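Local coordinates for avidin-related protein 4/5 (Gallus gallus, PDB 2OF8) that probably binds biotin with high affinity and here holds its nitroanilide inside an avidin-family beta-barrel that assembles as a tetramer, at residues S5-W10 against R21-R26; K9-N12 against S16-T19; G31-A36 against G114-T119; G79-F82 against K88-L91. The protein carries 2 engineered substitutions. One frame throughout, in Å; residues are numbered along the deposited sequence.

Contact 1. Residues S5-W10 against R21-R26; sequences SLTGKW and RAVNSR. With FMT (formic acid), chain F; FMT (formic acid), chain D.
T7 is the one residue of 5-10 that reaches well across to 21-26, and its side chain works mainly on the carbonyl of R21. CB stands 3.6 Å from R21 O. Of the two branches, the methyl CG2 takes the position anti to the backbone N and lies against the same oxygen, 3.5 Å from R21 O. The hydroxyl swings beside the backbone N (chi1 -69°), and from there T7 OG1 donates to R21 O at 2.7 Å, coming in 42° above the carbonyl plane. OG1 has two further neighbours: V23 CG2, a methyl 3.5 Å from T7 OG1 where the two side chains pass one another pointing opposite ways, and a water that donates to T7 OG1 (2.9 Å) while accepting from V23 N. That water carries the tie two residues beyond R21. An alanine here would remove the hydroxyl and is likely to cost R21 O this donor and leave the bridging water without its acceptor. Within 5-10, W10 NE1 donates to L6 O at 2.9 Å, the oxygen close to the indole plane. At the surface of the avidin-type barrel, the contact ties the stretch leading into strand 8-12 to the loop between strands 17-20 and 28-34; L6 and V23 both rest on F29 of strand 28-34 and Q53 of strand 47-53, while R120 of strand 111-120 bonds to T7 O.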
loop_
_atom_site.group_PDB
_atom_site.type_symbol
_atom_site.label_atom_id
_atom_site.label_comp_id
_atom_site.label_asym_id
_atom_site.label_seq_id
_atom_site.Cartn_x
_atom_site.Cartn_y
_atom_site.Cartn_z
ATOM N N SER A 5 9.044 20.748 12.921
ATOM C CA SER A 5 10.239 20.769 12.076
ATOM C C SER A 5 10.847 19.370 11.883
ATOM O O SER A 5 10.770 18.524 12.781
ATOM C CB SER A 5 11.285 21.696 12.691
ATOM O OG SER A 5 12.402 21.831 11.834
ATOM N N LEU A 6 11.471 19.160 10.722
ATOM C CA LEU A 6 12.048 17.861 10.328
ATOM C C LEU A 6 13.573 17.775 10.511
ATOM O O LEU A 6 14.117 16.679 10.654
ATOM C CB LEU A 6 11.715 17.553 8.858
ATOM C CG LEU A 6 10.808 16.356 8.548
ATOM C CD1 LEU A 6 9.384 16.667 8.962
ATOM C CD2 LEU A 6 10.869 15.988 7.068
ATOM N N THR A 7 14.268 18.913 10.468
ATOM C CA THR A 7 15.727 18.939 10.655
ATOM C C THR A 7 16.075 18.357 12.024
ATOM O O THR A 7 15.421 18.684 12.997
ATOM C CB THR A 7 16.261 20.388 10.533
ATOM O OG1 THR A 7 16.147 20.839 9.176
ATOM C CG2 THR A 7 17.765 20.482 10.848
ATOM N N GLY A 8 17.075 17.479 12.077
ATOM C CA GLY A 8 17.502 16.839 13.310
ATOM C C GLY A 8 17.529 15.324 13.214
ATOM O O GLY A 8 17.400 14.751 12.136
ATOM N N LYS A 9 17.699 14.673 14.358
ATOM C CA LYS A 9 17.821 13.224 14.426
ATOM C C LYS A 9 16.544 12.612 14.970
ATOM O O LYS A 9 15.942 13.137 15.906
ATOM C CB LYS A 9 19.000 12.837 15.312
ATOM C CG LYS A 9 20.334 13.175 14.720
ATOM C CD LYS A 9 21.474 12.626 15.565
ATOM C CE LYS A 9 22.807 12.797 14.869
ATOM N NZ LYS A 9 23.029 11.722 13.865
ATOM N N TRP A 10 16.167 11.482 14.380
ATOM C CA TRP A 10 14.930 10.785 14.690
ATOM C C TRP A 10 15.204 9.292 14.813
ATOM O O TRP A 10 16.104 8.772 14.165
ATOM C CB TRP A 10 13.925 10.972 13.552
ATOM C CG TRP A 10 13.565 12.382 13.253
ATOM C CD1 TRP A 10 14.252 13.251 12.462
ATOM C CD2 TRP A 10 12.408 13.088 13.714
ATOM N NE1 TRP A 10 13.599 14.455 12.413
ATOM C CE2 TRP A 10 12.465 14.384 13.176
ATOM C CE3 TRP A 10 11.325 12.758 14.537
ATOM C CZ2 TRP A 10 11.485 15.347 13.429
ATOM C CZ3 TRP A 10 10.352 13.713 14.782
ATOM C CH2 TRP A 10 10.443 14.991 14.230
ATOM N N ARG A 21 19.150 17.141 7.475
ATOM C CA ARG A 21 19.919 18.378 7.510
ATOM C C ARG A 21 18.977 19.574 7.287
ATOM O O ARG A 21 17.764 19.448 7.452
ATOM C CB ARG A 21 21.038 18.322 6.463
ATOM C CG ARG A 21 22.034 17.168 6.636
ATOM C CD ARG A 21 23.241 17.274 5.705
ATOM N NE ARG A 21 24.199 16.175 5.842
ATOM C CZ ARG A 21 24.040 14.949 5.350
ATOM N NH1 ARG A 21 22.943 14.619 4.683
ATOM N NH2 ARG A 21 24.986 14.035 5.530
ATOM N N ALA A 22 19.532 20.737 6.946
ATOM C CA ALA A 22 18.735 21.949 6.796
ATOM C C ALA A 22 17.703 21.796 5.689
ATOM O O ALA A 22 17.983 21.230 4.639
ATOM C CB ALA A 22 19.625 23.141 6.513
ATOM N N VAL A 23 16.510 22.302 5.953
ATOM C CA VAL A 23 15.442 22.329 4.966
ATOM C C VAL A 23 15.525 23.682 4.259
ATOM O O VAL A 23 15.531 24.726 4.919
ATOM C CB VAL A 23 14.070 22.162 5.642
ATOM C CG1 VAL A 23 12.957 22.239 4.629
ATOM C CG2 VAL A 23 14.012 20.844 6.403
ATOM N N ASN A 24 15.612 23.679 2.933
ATOM C CA ASN A 24 15.784 24.933 2.196
ATOM C C ASN A 24 14.442 25.635 1.971
ATOM O O ASN A 24 13.412 25.172 2.458
ATOM C CB ASN A 24 16.604 24.725 0.910
ATOM C CG ASN A 24 15.842 24.024 -0.201
ATOM O OD1 ASN A 24 14.630 23.837 -0.133
ATOM N ND2 ASN A 24 16.564 23.649 -1.244
ATOM N N SER A 25 14.442 26.772 1.279
ATOM C CA SER A 25 13.208 27.551 1.178
ATOM C C SER A 25 12.149 26.884 0.302
ATOM O O SER A 25 10.988 27.239 0.400
ATOM C CB SER A 25 13.463 28.971 0.707
ATOM O OG SER A 25 13.988 28.958 -0.584
ATOM N N ARG A 26 12.552 25.924 -0.531
ATOM C CA ARG A 26 11.613 25.101 -1.294
ATOM C C ARG A 26 11.051 23.922 -0.497
ATOM O O ARG A 26 10.140 23.232 -0.963
ATOM C CB ARG A 26 12.302 24.541 -2.541
ATOM C CG ARG A 26 12.660 25.576 -3.565
ATOM C CD ARG A 26 11.488 26.214 -4.232
ATOM N NE ARG A 26 11.942 26.942 -5.409
ATOM C CZ ARG A 26 11.281 27.920 -5.999
ATOM N NH1 ARG A 26 10.096 28.314 -5.566
ATOM N NH2 ARG A 26 11.819 28.511 -7.051
HETATM C C FMT F . 23.368 8.794 15.519
HETATM O O1 FMT F . 23.320 9.031 14.312
HETATM O O2 FMT F . 23.195 9.692 16.348
HETATM C C FMT D . 9.087 32.182 -5.775
HETATM O O1 FMT D . 8.668 31.012 -5.815
HETATM O O2 FMT D . 9.923 32.647 -6.571
HETATM O O HOH W 1 16.024 23.717 8.729
#

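Contact 2. Residues K9-N12 against S16-T19; sequences KWTN and SIMT. With BNI (5-(2-oxo-hexahydro-thieno[3,4-D]imidazol-6-yl)-pentanoic acid (4-nitro-phenyl)-amide), chain C; FMT (formic acid), chain F.
N12 and S16 reach from the end of strand 8-12 and the turn just before strand 17-20 to one atom, the ureido oxygen O3 of the bound biotin amide. S16 OG donates to O3 at 2.7 Å, and N12 ND2 meets O3 at 3.0 Å with an N-H angle of 165°. S16 OG is also bonded to A36 N. The rest of the asparagine amide faces home: N12 OD1 receives L14 N, an Asx turn, and also S16 N at 3.2 Å, which approaches 52° above the carbonyl plane. CG of N12 sits between its own N and carbonyl carbon (chi1 73°), which swings the amide toward S16. Behind this end the hairpin is regular and antiparallel. W10 and M18 form the hydrogen-bonded pair, and their side chains run alongside each other inward, M18 CE lying 4.2 Å from W10 CD1. On the outer surface K9 and T19 also lie alongside; the lysine bends only at its last torsion, bringing NZ to T19 OG1 (2.9 Å) and to a formic acid molecule, probably from the crystallisation liquor, whose O1 is 2.7 Å from K9 NZ. One hairpin thus offers an indole and a thioether to the barrel interior and, at its end, two donors preset by neighbouring backbone, which would probably polarise the ureido carbonyl.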
loop_
_atom_site.group_PDB
_atom_site.type_symbol
_atom_site.label_atom_id
_atom_site.label_comp_id
_atom_site.label_asym_id
_atom_site.label_seq_id
_atom_site.Cartn_x
_atom_site.Cartn_y
_atom_site.Cartn_z
ATOM N N LYS A 9 17.699 14.673 14.358
ATOM C CA LYS A 9 17.821 13.224 14.426
ATOM C C LYS A 9 16.544 12.612 14.970
ATOM O O LYS A 9 15.942 13.137 15.906
ATOM C CB LYS A 9 19.000 12.837 15.312
ATOM C CG LYS A 9 20.334 13.175 14.720
ATOM C CD LYS A 9 21.474 12.626 15.565
ATOM C CE LYS A 9 22.807 12.797 14.869
ATOM N NZ LYS A 9 23.029 11.722 13.865
ATOM N N TRP A 10 16.167 11.482 14.380
ATOM C CA TRP A 10 14.930 10.785 14.690
ATOM C C TRP A 10 15.204 9.292 14.813
ATOM O O TRP A 10 16.104 8.772 14.165
ATOM C CB TRP A 10 13.925 10.972 13.552
ATOM C CG TRP A 10 13.565 12.382 13.253
ATOM C CD1 TRP A 10 14.252 13.251 12.462
ATOM C CD2 TRP A 10 12.408 13.088 13.714
ATOM N NE1 TRP A 10 13.599 14.455 12.413
ATOM C CE2 TRP A 10 12.465 14.384 13.176
ATOM C CE3 TRP A 10 11.325 12.758 14.537
ATOM C CZ2 TRP A 10 11.485 15.347 13.429
ATOM C CZ3 TRP A 10 10.352 13.713 14.782
ATOM C CH2 TRP A 10 10.443 14.991 14.230
ATOM N N THR A 11 14.439 8.617 15.667
ATOM C CA THR A 11 14.366 7.154 15.662
ATOM C C THR A 11 12.978 6.726 15.277
ATOM O O THR A 11 12.033 7.488 15.449
ATOM C CB THR A 11 14.597 6.533 17.011
ATOM O OG1 THR A 11 14.019 7.150 18.158
ATOM C CG2 THR A 11 15.231 5.220 17.125
ATOM N N ASN A 12 12.847 5.491 14.807
ATOM C CA ASN A 12 11.528 4.918 14.582
ATOM C C ASN A 12 11.284 3.681 15.423
ATOM O O ASN A 12 12.140 3.240 16.196
ATOM C CB ASN A 12 11.213 4.728 13.080
ATOM C CG ASN A 12 11.966 3.583 12.428
ATOM O OD1 ASN A 12 12.410 2.635 13.080
ATOM N ND2 ASN A 12 12.100 3.666 11.107
ATOM N N SER A 16 15.462 2.152 13.758
ATOM C CA SER A 16 16.255 2.861 12.769
ATOM C C SER A 16 16.462 4.308 13.183
ATOM O O SER A 16 15.657 4.875 13.915
ATOM C CB SER A 16 15.576 2.811 11.412
ATOM O OG SER A 16 15.382 1.468 11.026
ATOM N N ILE A 17 17.541 4.903 12.686
ATOM C CA ILE A 17 17.883 6.297 12.961
ATOM C C ILE A 17 18.006 7.045 11.661
ATOM O O ILE A 17 18.618 6.564 10.718
ATOM C CB ILE A 17 19.224 6.421 13.727
ATOM C CG1 ILE A 17 19.160 5.655 15.034
ATOM C CG2 ILE A 17 19.575 7.904 13.980
ATOM C CD1 ILE A 17 20.474 5.628 15.767
ATOM N N MET A 18 17.438 8.235 11.595
ATOM C CA MET A 18 17.750 9.098 10.467
ATOM C C MET A 18 18.058 10.499 10.938
ATOM O O MET A 18 17.579 10.971 11.965
ATOM C CB MET A 18 16.675 9.091 9.399
ATOM C CG MET A 18 15.412 9.714 9.825
ATOM S SD MET A 18 14.234 10.019 8.389
ATOM C CE MET A 18 12.976 10.815 9.315
ATOM N N THR A 19 18.891 11.147 10.146
ATOM C CA THR A 19 19.356 12.490 10.409
ATOM C C THR A 19 19.010 13.337 9.199
ATOM O O THR A 19 19.404 13.014 8.082
ATOM C CB THR A 19 20.874 12.487 10.614
ATOM O OG1 THR A 19 21.219 11.569 11.660
ATOM C CG2 THR A 19 21.376 13.843 11.112
HETATM C C1 BNI C . 16.450 -3.821 2.172
HETATM C C10 BNI C . 17.066 -2.425 2.340
HETATM C C9 BNI C . 16.743 -1.803 3.694
HETATM C C8 BNI C . 15.250 -1.561 3.858
HETATM C C7 BNI C . 14.898 -1.192 5.285
HETATM C C2 BNI C . 13.350 -0.957 5.443
HETATM C C6 BNI C . 11.188 0.367 5.493
HETATM C C4 BNI C . 12.854 -0.882 6.917
HETATM C C5 BNI C . 11.508 -0.134 6.907
HETATM C C3 BNI C . 12.978 0.935 8.324
HETATM O O2 BNI C . 16.442 -4.633 3.092
HETATM O O3 BNI C . 13.426 1.772 9.151
HETATM N N1 BNI C . 11.736 0.939 7.842
HETATM N N2 BNI C . 13.670 -0.071 7.801
HETATM S S1 BNI C . 12.817 0.641 4.730
HETATM N N17 BNI C . 15.851 -4.135 1.021
HETATM C C18 BNI C . 15.266 -5.293 0.580
HETATM C C20 BNI C . 15.548 -5.804 -0.724
HETATM C C21 BNI C . 14.915 -7.018 -1.167
HETATM C C22 BNI C . 14.000 -7.732 -0.282
HETATM C C23 BNI C . 13.721 -7.221 1.026
HETATM C C24 BNI C . 14.344 -6.017 1.466
HETATM N N25 BNI C . 13.356 -9.011 -0.771
HETATM O O26 BNI C . 13.578 -9.440 -1.865
HETATM O O27 BNI C . 12.601 -9.629 -0.080
HETATM C C FMT F . 23.368 8.794 15.519
HETATM O O1 FMT F . 23.320 9.031 14.312
HETATM O O2 FMT F . 23.195 9.692 16.348
#

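Contact 3. Residues G31-A36 against G114-T119; sequences GTYLTA and GYNNFT. With BNI (5-(2-oxo-hexahydro-thieno[3,4-D]imidazol-6-yl)-pentanoic acid (4-nitro-phenyl)-amide), chain C.
Y33 and F118 point at each other across the barrel interior; Y33 CA and F118 CA, the nearest CA pair of the two segments, are 12.3 Å apart, so side chains alone make the contact. The two meet at a slant, edge to edge: F118 CZ lies 3.5 Å from Y33 OH, near the plane of the tyrosine ring, and 4.1 Å from Y33 CE2. Extending away from its own backbone N (chi1 -158°), the phenol reaches into the interior and sets its hydroxyl against the ligand, Y33 OH donating to the ureido oxygen O3 of the biotin amide at 2.7 Å, with O3 in the ring plane. A phenylalanine in its place would probably leave O3 short of one donor and the F118 edge without the oxygen it packs on. The two ureido N-H groups are taken by N116 of strand 111-120 and by T35 in the loop that follows strand 28-34: N1 donates to N116 OD1 (2.8 Å, 165°), N2 to T35 OG1 (2.9 Å, 173°). Both acceptor residues are themselves tethered, N116 ND2 to N13 OD1 and T35 OG1 to V37 O. W68 and F77 meet the tyrosine ring, which probably limits its rotation. This is the ureido end of a biotin pocket, with every polar atom of the ureido group paired, as in avidin and streptavidin.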
loop_
_atom_site.group_PDB
_atom_site.type_symbol
_atom_site.label_atom_id
_atom_site.label_comp_id
_atom_site.label_asym_id
_atom_site.label_seq_id
_atom_site.Cartn_x
_atom_site.Cartn_y
_atom_site.Cartn_z
ATOM N N GLY A 31 19.785 14.032 3.956
ATOM C CA GLY A 31 20.050 13.405 5.223
ATOM C C GLY A 31 20.635 12.033 5.038
ATOM O O GLY A 31 21.020 11.636 3.944
ATOM N N THR A 32 20.709 11.302 6.139
ATOM C CA THR A 32 21.163 9.926 6.127
ATOM C C THR A 32 20.202 9.066 6.919
ATOM O O THR A 32 19.465 9.541 7.779
ATOM C CB THR A 32 22.567 9.794 6.736
ATOM O OG1 THR A 32 22.530 10.213 8.102
ATOM C CG2 THR A 32 23.578 10.711 6.040
ATOM N N TYR A 33 20.238 7.780 6.616
ATOM C CA TYR A 33 19.323 6.812 7.193
ATOM C C TYR A 33 20.127 5.568 7.542
ATOM O O TYR A 33 20.785 4.998 6.677
ATOM C CB TYR A 33 18.211 6.467 6.190
ATOM C CG TYR A 33 16.957 5.901 6.818
ATOM C CD1 TYR A 33 16.905 4.586 7.268
ATOM C CD2 TYR A 33 15.818 6.675 6.957
ATOM C CE1 TYR A 33 15.745 4.069 7.847
ATOM C CE2 TYR A 33 14.661 6.171 7.531
ATOM C CZ TYR A 33 14.624 4.876 7.980
ATOM O OH TYR A 33 13.459 4.410 8.540
ATOM N N LEU A 34 20.067 5.155 8.804
ATOM C CA LEU A 34 20.682 3.925 9.281
ATOM C C LEU A 34 19.547 2.982 9.668
ATOM O O LEU A 34 18.925 3.137 10.720
ATOM C CB LEU A 34 21.609 4.187 10.468
ATOM C CG LEU A 34 22.441 2.971 10.890
ATOM C CD1 LEU A 34 23.364 2.507 9.789
ATOM C CD2 LEU A 34 23.244 3.297 12.147
ATOM N N THR A 35 19.226 2.052 8.780
ATOM C CA THR A 35 18.169 1.104 9.071
ATOM C C THR A 35 18.626 0.062 10.085
ATOM O O THR A 35 19.759 -0.409 10.039
ATOM C CB THR A 35 17.617 0.440 7.800
ATOM O OG1 THR A 35 16.547 -0.442 8.181
ATOM C CG2 THR A 35 18.668 -0.391 7.031
ATOM N N ALA A 36 17.727 -0.295 10.999
ATOM C CA ALA A 36 17.999 -1.354 11.967
ATOM C C ALA A 36 17.847 -2.740 11.350
ATOM O O ALA A 36 18.388 -3.707 11.892
ATOM C CB ALA A 36 17.082 -1.218 13.177
ATOM N N GLY A 114 4.645 -0.687 4.294
ATOM C CA GLY A 114 4.621 -0.709 5.743
ATOM C C GLY A 114 4.482 0.680 6.317
ATOM O O GLY A 114 4.242 1.649 5.603
ATOM N N TYR A 115 4.596 0.758 7.638
ATOM C CA TYR A 115 4.486 2.012 8.371
ATOM C C TYR A 115 5.739 2.260 9.192
ATOM O O TYR A 115 6.501 1.343 9.479
ATOM C CB TYR A 115 3.263 2.013 9.299
ATOM C CG TYR A 115 3.396 1.199 10.581
ATOM C CD1 TYR A 115 3.776 1.805 11.778
ATOM C CD2 TYR A 115 3.093 -0.158 10.608
ATOM C CE1 TYR A 115 3.868 1.081 12.954
ATOM C CE2 TYR A 115 3.183 -0.893 11.789
ATOM C CZ TYR A 115 3.562 -0.268 12.955
ATOM O OH TYR A 115 3.627 -1.003 14.123
ATOM N N ASN A 116 5.919 3.501 9.626
ATOM C CA ASN A 116 6.870 3.793 10.691
ATOM C C ASN A 116 6.449 5.064 11.396
ATOM O O ASN A 116 6.026 6.023 10.761
ATOM C CB ASN A 116 8.303 4.009 10.169
ATOM C CG ASN A 116 9.080 2.725 9.940
ATOM O OD1 ASN A 116 9.599 2.509 8.847
ATOM N ND2 ASN A 116 9.230 1.904 10.984
ATOM N N ASN A 117 6.619 5.068 12.710
ATOM C CA ASN A 117 6.421 6.244 13.531
ATOM C C ASN A 117 7.788 6.686 14.030
ATOM O O ASN A 117 8.545 5.861 14.534
ATOM C CB ASN A 117 5.480 5.876 14.681
ATOM C CG ASN A 117 4.161 5.283 14.185
ATOM O OD1 ASN A 117 3.570 5.807 13.259
ATOM N ND2 ASN A 117 3.714 4.181 14.793
ATOM N N PHE A 118 8.108 7.969 13.859
ATOM C CA PHE A 118 9.396 8.519 14.276
ATOM C C PHE A 118 9.197 9.547 15.385
ATOM O O PHE A 118 8.268 10.359 15.341
ATOM C CB PHE A 118 10.134 9.239 13.137
ATOM C CG PHE A 118 10.543 8.374 11.965
ATOM C CD1 PHE A 118 11.874 8.028 11.769
ATOM C CD2 PHE A 118 9.615 7.982 11.011
ATOM C CE1 PHE A 118 12.261 7.287 10.665
ATOM C CE2 PHE A 118 10.003 7.235 9.903
ATOM C CZ PHE A 118 11.322 6.885 9.734
ATOM N N THR A 119 10.107 9.529 16.356
ATOM C CA THR A 119 10.196 10.583 17.363
ATOM C C THR A 119 11.640 11.066 17.448
ATOM O O THR A 119 12.563 10.394 17.001
ATOM C CB THR A 119 9.710 10.091 18.738
ATOM O OG1 THR A 119 10.390 8.887 19.092
ATOM C CG2 THR A 119 8.232 9.709 18.701
HETATM C C1 BNI C . 16.450 -3.821 2.172
HETATM C C10 BNI C . 17.066 -2.425 2.340
HETATM C C9 BNI C . 16.743 -1.803 3.694
HETATM C C8 BNI C . 15.250 -1.561 3.858
HETATM C C7 BNI C . 14.898 -1.192 5.285
HETATM C C2 BNI C . 13.350 -0.957 5.443
HETATM C C6 BNI C . 11.188 0.367 5.493
HETATM C C4 BNI C . 12.854 -0.882 6.917
HETATM C C5 BNI C . 11.508 -0.134 6.907
HETATM C C3 BNI C . 12.978 0.935 8.324
HETATM O O2 BNI C . 16.442 -4.633 3.092
HETATM O O3 BNI C . 13.426 1.772 9.151
HETATM N N1 BNI C . 11.736 0.939 7.842
HETATM N N2 BNI C . 13.670 -0.071 7.801
HETATM S S1 BNI C . 12.817 0.641 4.730
HETATM N N17 BNI C . 15.851 -4.135 1.021
HETATM C C18 BNI C . 15.266 -5.293 0.580
HETATM C C20 BNI C . 15.548 -5.804 -0.724
HETATM C C21 BNI C . 14.915 -7.018 -1.167
HETATM C C22 BNI C . 14.000 -7.732 -0.282
HETATM C C23 BNI C . 13.721 -7.221 1.026
HETATM C C24 BNI C . 14.344 -6.017 1.466
HETATM N N25 BNI C . 13.356 -9.011 -0.771
HETATM O O26 BNI C . 13.578 -9.440 -1.865
HETATM O O27 BNI C . 12.601 -9.629 -0.080
#

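Contact 4. Residues G79-F82 against K88-L91; sequences GQCF and KEVL
C81 and F82 pair with L91 and V90 in an antiparallel hairpin, and backbone bonds come first. F82 and V90 are the hydrogen-bonded pair: F82 N meets V90 O at 2.9 Å (167°), and V90 N returns to F82 O at 3.0 Å (160°). CA-H groups fill in between, the shortest contact being E89 CA on F82 O at 3.2 Å.

Apolar contacts fall on two faces. On the face of C81 and L91, the non-hydrogen-bonded pair, one leucine methyl does the touching: L91 CD2 lies 3.6 Å from C81 SG and 3.7 Å from C81 CB. With chi1 at -170° the sulfur points away from the C81 backbone N, where it bonds to the sulfur of C4. W10 of strand 8-12 and L6 just before that strand pack on L91. On the face of F82 and V90, CG of Q80 lies 3.9 Å above the phenylalanine ring plane, toward its rim. Packing of another kind reaches F82 from D103 of a neighbouring subunit.

Charge enters through E89. Its extended side chain brings OE1 to 3.8 Å from C81 SG, a touch and no bond, while the carboxylate is spoken for elsewhere: OE1 makes a salt bridge to R120, and OE2 accepts from S5 N.

Chemically, then, the hairpin carries three kinds of tie beyond its own backbone bonds. C4 is held covalently through C81 and S5 N by a hydrogen bond to OE2, so the N-terminal segment is fastened twice, while the salt bridge of OE1 links the hairpin to R120 of strand 111-120.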
loop_
_atom_site.group_PDB
_atom_site.type_symbol
_atom_site.label_atom_id
_atom_site.label_comp_id
_atom_site.label_asym_id
_atom_site.label_seq_id
_atom_site.Cartn_x
_atom_site.Cartn_y
_atom_site.Cartn_z
ATOM N N GLY A 79 4.589 11.116 4.809
ATOM C CA GLY A 79 3.904 11.263 6.072
ATOM C C GLY A 79 3.693 12.704 6.436
ATOM O O GLY A 79 3.797 13.605 5.601
ATOM N N GLN A 80 3.400 12.903 7.714
ATOM C CA GLN A 80 3.108 14.221 8.245
ATOM C C GLN A 80 3.786 14.370 9.602
ATOM O O GLN A 80 3.880 13.410 10.374
ATOM C CB GLN A 80 1.584 14.429 8.336
ATOM C CG GLN A 80 1.169 15.839 8.702
ATOM C CD GLN A 80 -0.322 16.155 8.546
ATOM O OE1 GLN A 80 -0.724 17.306 8.807
ATOM N NE2 GLN A 80 -1.125 15.202 8.144
ATOM N N CYS A 81 4.272 15.582 9.859
ATOM C CA CYS A 81 4.852 15.950 11.145
ATOM C C CYS A 81 3.762 16.583 11.992
ATOM O O CYS A 81 3.238 17.630 11.628
ATOM C CB CYS A 81 5.989 16.951 10.924
ATOM S SG CYS A 81 7.009 17.329 12.354
ATOM N N PHE A 82 3.407 15.931 13.097
ATOM C CA PHE A 82 2.440 16.462 14.046
ATOM C C PHE A 82 3.141 17.004 15.271
ATOM O O PHE A 82 4.093 16.410 15.755
ATOM C CB PHE A 82 1.469 15.371 14.484
ATOM C CG PHE A 82 0.599 14.866 13.381
ATOM C CD1 PHE A 82 -0.450 15.639 12.908
ATOM C CD2 PHE A 82 0.813 13.621 12.808
ATOM C CE1 PHE A 82 -1.267 15.184 11.896
ATOM C CE2 PHE A 82 -0.009 13.162 11.793
ATOM C CZ PHE A 82 -1.057 13.940 11.342
ATOM N N LYS A 88 5.606 18.162 21.594
ATOM C CA LYS A 88 6.232 16.922 21.140
ATOM C C LYS A 88 5.887 16.654 19.682
ATOM O O LYS A 88 4.732 16.757 19.284
ATOM C CB LYS A 88 5.771 15.744 22.002
ATOM C CG LYS A 88 6.285 14.378 21.562
ATOM C CD LYS A 88 5.938 13.301 22.584
ATOM C CE LYS A 88 4.708 12.514 22.188
ATOM N NZ LYS A 88 5.052 11.140 21.731
ATOM N N GLU A 89 6.900 16.279 18.908
ATOM C CA GLU A 89 6.734 15.999 17.494
ATOM C C GLU A 89 6.766 14.512 17.210
ATOM O O GLU A 89 7.543 13.761 17.787
ATOM C CB GLU A 89 7.829 16.666 16.689
ATOM C CG GLU A 89 7.823 18.169 16.816
ATOM C CD GLU A 89 8.810 18.806 15.875
ATOM O OE1 GLU A 89 9.529 18.062 15.162
ATOM O OE2 GLU A 89 8.848 20.043 15.821
ATOM N N VAL A 90 5.908 14.095 16.294
ATOM C CA VAL A 90 5.891 12.734 15.796
ATOM C C VAL A 90 5.785 12.789 14.277
ATOM O O VAL A 90 4.977 13.550 13.732
ATOM C CB VAL A 90 4.684 11.939 16.370
ATOM C CG1 VAL A 90 4.609 10.543 15.765
ATOM C CG2 VAL A 90 4.735 11.863 17.892
ATOM N N LEU A 91 6.603 11.994 13.594
ATOM C CA LEU A 91 6.399 11.762 12.170
ATOM C C LEU A 91 5.613 10.477 12.008
ATOM O O LEU A 91 6.079 9.405 12.386
ATOM C CB LEU A 91 7.712 11.640 11.398
ATOM C CG LEU A 91 8.783 12.687 11.667
ATOM C CD1 LEU A 91 9.985 12.419 10.793
ATOM C CD2 LEU A 91 8.248 14.089 11.429
#

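In the fold
All four contacts belong to one eight-stranded antiparallel barrel. Contact 3 is the buried one, about 5 Å from the chain centre, and contact 2 lies next to it: contact 2 is backbone-bonded and partly buried, contact 3 is side-chain packing alone, and both add polar bonds to the ligand. Contacts 1 and 4, with centres each about 12 Å from that of the chain, lie toward the far end of the barrel. Contact 1 is a surface contact held by a hydroxyl and a water, whereas contact 4 is partly buried and built on backbone bonds and a disulfide. Contacts 1 and 2 share strand 8-12. W10 packs on L91 of contact 4, and F118 N probably bonds L91 O, joining contacts 3 and 4.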